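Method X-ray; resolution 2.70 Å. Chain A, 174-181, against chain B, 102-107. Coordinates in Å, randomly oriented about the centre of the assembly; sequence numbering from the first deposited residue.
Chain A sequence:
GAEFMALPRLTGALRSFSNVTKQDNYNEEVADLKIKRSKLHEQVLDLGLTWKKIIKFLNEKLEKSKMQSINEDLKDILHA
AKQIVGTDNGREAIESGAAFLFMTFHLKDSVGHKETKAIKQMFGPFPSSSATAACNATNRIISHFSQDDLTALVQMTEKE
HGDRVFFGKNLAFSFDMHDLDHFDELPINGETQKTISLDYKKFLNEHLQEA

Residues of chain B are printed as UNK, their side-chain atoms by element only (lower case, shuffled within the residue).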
# COMPACT_ATOMS: atom_id res chain seq x y z
N SER A 174 -3.60 -11.09 -4.79
CA SER A 174 -4.45 -11.40 -3.66
C SER A 174 -4.79 -10.12 -2.92
O SER A 174 -3.94 -9.24 -2.75
CB SER A 174 -3.77 -12.39 -2.71
OG SER A 174 -4.58 -12.65 -1.58
N PHE A 175 -6.05 -10.01 -2.49
CA PHE A 175 -6.50 -8.90 -1.68
C PHE A 175 -6.50 -9.23 -0.20
O PHE A 175 -7.04 -8.46 0.60
CB PHE A 175 -7.90 -8.45 -2.13
CG PHE A 175 -7.92 -7.81 -3.48
CD1 PHE A 175 -7.88 -8.58 -4.63
CD2 PHE A 175 -7.97 -6.43 -3.60
CE1 PHE A 175 -7.89 -7.98 -5.88
CE2 PHE A 175 -7.98 -5.83 -4.85
CZ PHE A 175 -7.94 -6.60 -5.99
N ASP A 176 -5.92 -10.37 0.18
CA ASP A 176 -5.81 -10.74 1.58
C ASP A 176 -4.75 -9.87 2.26
O ASP A 176 -3.59 -9.86 1.84
CB ASP A 176 -5.46 -12.22 1.70
CG ASP A 176 -6.11 -12.88 2.89
OD1 ASP A 176 -6.78 -12.16 3.67
OD2 ASP A 176 -5.95 -14.11 3.05
N MET A 177 -5.15 -9.15 3.30
CA MET A 177 -4.26 -8.26 4.02
C MET A 177 -4.07 -8.76 5.45
O MET A 177 -4.93 -9.45 6.00
CB MET A 177 -4.80 -6.82 4.04
CG MET A 177 -4.89 -6.20 2.67
SD MET A 177 -5.72 -4.60 2.71
CE MET A 177 -4.49 -3.59 3.52
N HIS A 178 -2.93 -8.41 6.04
CA HIS A 178 -2.64 -8.83 7.41
C HIS A 178 -3.69 -8.28 8.36
O HIS A 178 -3.98 -7.08 8.35
CB HIS A 178 -1.25 -8.37 7.83
CG HIS A 178 -0.14 -9.24 7.31
ND1 HIS A 178 -0.14 -10.61 7.46
CD2 HIS A 178 1.01 -8.93 6.66
CE1 HIS A 178 0.95 -11.11 6.91
NE2 HIS A 178 1.67 -10.11 6.42
N ASP A 179 -4.25 -9.16 9.18
CA ASP A 179 -5.31 -8.82 10.13
C ASP A 179 -4.83 -9.10 11.55
O ASP A 179 -3.70 -9.55 11.79
CB ASP A 179 -6.59 -9.60 9.83
CG ASP A 179 -7.84 -8.80 10.11
OD1 ASP A 179 -7.73 -7.68 10.66
OD2 ASP A 179 -8.95 -9.29 9.80
N LEU A 180 -5.71 -8.83 12.51
CA LEU A 180 -5.45 -9.19 13.90
C LEU A 180 -5.64 -10.68 14.06
O LEU A 180 -6.62 -11.25 13.58
CB LEU A 180 -6.38 -8.43 14.85
CG LEU A 180 -6.20 -6.93 15.00
CD1 LEU A 180 -7.44 -6.33 15.66
CD2 LEU A 180 -4.96 -6.62 15.80
N ASP A 181 -4.68 -11.33 14.71
CA ASP A 181 -4.86 -12.72 15.08
C ASP A 181 -5.93 -12.83 16.15
O ASP A 181 -6.09 -11.95 17.00
CB ASP A 181 -3.55 -13.33 15.57
CG ASP A 181 -2.67 -13.79 14.42
OD1 ASP A 181 -3.11 -13.72 13.26
OD2 ASP A 181 -1.53 -14.22 14.68
N UNK B 102 -3.23 4.70 3.62
CA UNK B 102 -4.28 3.73 3.30
C UNK B 102 -4.61 2.90 4.54
O UNK B 102 -3.69 2.48 5.26
c UNK B 102 -3.84 2.82 2.12
c UNK B 102 -4.95 1.84 1.77
c UNK B 102 -2.56 2.08 2.44
N UNK B 103 -5.88 2.68 4.85
CA UNK B 103 -6.21 1.91 6.06
C UNK B 103 -5.72 0.48 5.94
O UNK B 103 -5.88 -0.18 4.91
c UNK B 103 -8.17 2.33 4.73
c UNK B 103 -7.08 3.21 4.19
c UNK B 103 -7.74 1.99 6.12
N UNK B 104 -5.10 -0.00 7.01
CA UNK B 104 -4.74 -1.40 7.14
C UNK B 104 -5.94 -2.20 7.62
O UNK B 104 -6.84 -1.68 8.29
c UNK B 104 -2.02 0.38 7.78
c UNK B 104 -3.56 -1.58 8.11
n UNK B 104 -0.65 0.82 7.52
c UNK B 104 -2.21 -1.11 7.58
n UNK B 104 -1.20 2.08 5.67
c UNK B 104 -0.29 1.62 6.52
n UNK B 104 0.98 1.96 6.37
N UNK B 105 -5.95 -3.49 7.27
CA UNK B 105 -7.09 -4.32 7.64
C UNK B 105 -7.24 -4.40 9.15
O UNK B 105 -8.35 -4.26 9.68
n UNK B 105 -9.14 -8.06 3.83
c UNK B 105 -8.40 -7.65 6.20
c UNK B 105 -6.96 -5.72 7.04
c UNK B 105 -8.20 -6.60 7.28
c UNK B 105 -8.89 -7.04 4.89
N UNK B 106 -6.14 -4.60 9.87
CA UNK B 106 -6.24 -4.76 11.31
C UNK B 106 -6.72 -3.50 12.01
O UNK B 106 -7.02 -3.55 13.20
c UNK B 106 -4.89 -5.22 11.90
c UNK B 106 -3.62 -3.10 12.38
c UNK B 106 -2.80 -4.55 10.68
c UNK B 106 -3.75 -4.26 11.64
c UNK B 106 -2.58 -2.23 12.15
c UNK B 106 -1.64 -2.53 11.18
c UNK B 106 -1.75 -3.69 10.45
N UNK B 107 -6.80 -2.37 11.30
CA UNK B 107 -7.33 -1.16 11.90
C UNK B 107 -8.82 -1.31 12.19
O UNK B 107 -9.51 -2.18 11.65
c UNK B 107 -5.69 0.59 11.07
o UNK B 107 -5.17 1.05 10.04
c UNK B 107 -7.10 0.04 10.98
o UNK B 107 -5.11 0.55 12.18
O HOH W 1 -3.43 -4.59 6.78

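Position 102 of chain B carries three side-chain carbons, the first bonded to the other two. That beta-branched fork points toward chain A but stops short of contact. Three carbons branching at CB make it Val B102, the residue at which the backbone leaves a helix.

At position 103 three carbons close a ring onto the backbone N. The ring keeps its distance from chain A; the backbone O is what touches, 3.9 Å from CE of Met A177. A ring closed onto the backbone N can only be proline, Pro B103.

Position 104 has three carbons, a nitrogen, then a carbon bearing two more nitrogens. The end of this side chain leads away from chain A, and what faces the partner is backbone, with CA 4.2 Å from CE of Met A177. The terminal group is a guanidinium, hence Arg B104. It turns back on its own chain, where NH1 donates to O of Val B102 at 2.6 Å.

Position 105 shows four carbons in a row ending in nitrogen, unbranched. Its CB lies 3.9 Å from CB of Met A177 and 3.5 Å from O of His A178. The chain is that of Lys B105, pointing toward chain A and reaching along it: CG passes 3.6 Å from OD1 of Asp A179, while NZ ends 3.9 Å from O of Phe A175, too far for a hydrogen bond.

At position 106 one carbon leads to a six-membered ring of carbon with no further atom. Its CB packs 3.8 Å from CG of Leu A180, and the carbonyl O of His A178 sits at the edge of the ring, near its plane. CA also lies 3.3 Å from OD1 of Asp A179. A plain six-carbon ring on one carbon makes this Phe B106.

Position 107 has two carbons, the second carrying two oxygens, and points away from chain A. This is Asp B107, a residue that serves its own turn: its OD2 accepts from N of Arg B104 at 3.2 Å, and its N donates to O of Arg B104 at 3.1 Å.

The rule here is shape before polarity. A type I turn, braced from within, presents Lys B105 and Phe B106 to an extended segment, and no direct hydrogen bond crosses. One water supplies the polar link, donating to O of His A178 at 3.0 Å and accepting from N of Lys B105 at 2.8 Å. Around it, Met A177 and Leu A180 provide apolar packing against the turn.

Chain B, residues 102-107: VPRKFD
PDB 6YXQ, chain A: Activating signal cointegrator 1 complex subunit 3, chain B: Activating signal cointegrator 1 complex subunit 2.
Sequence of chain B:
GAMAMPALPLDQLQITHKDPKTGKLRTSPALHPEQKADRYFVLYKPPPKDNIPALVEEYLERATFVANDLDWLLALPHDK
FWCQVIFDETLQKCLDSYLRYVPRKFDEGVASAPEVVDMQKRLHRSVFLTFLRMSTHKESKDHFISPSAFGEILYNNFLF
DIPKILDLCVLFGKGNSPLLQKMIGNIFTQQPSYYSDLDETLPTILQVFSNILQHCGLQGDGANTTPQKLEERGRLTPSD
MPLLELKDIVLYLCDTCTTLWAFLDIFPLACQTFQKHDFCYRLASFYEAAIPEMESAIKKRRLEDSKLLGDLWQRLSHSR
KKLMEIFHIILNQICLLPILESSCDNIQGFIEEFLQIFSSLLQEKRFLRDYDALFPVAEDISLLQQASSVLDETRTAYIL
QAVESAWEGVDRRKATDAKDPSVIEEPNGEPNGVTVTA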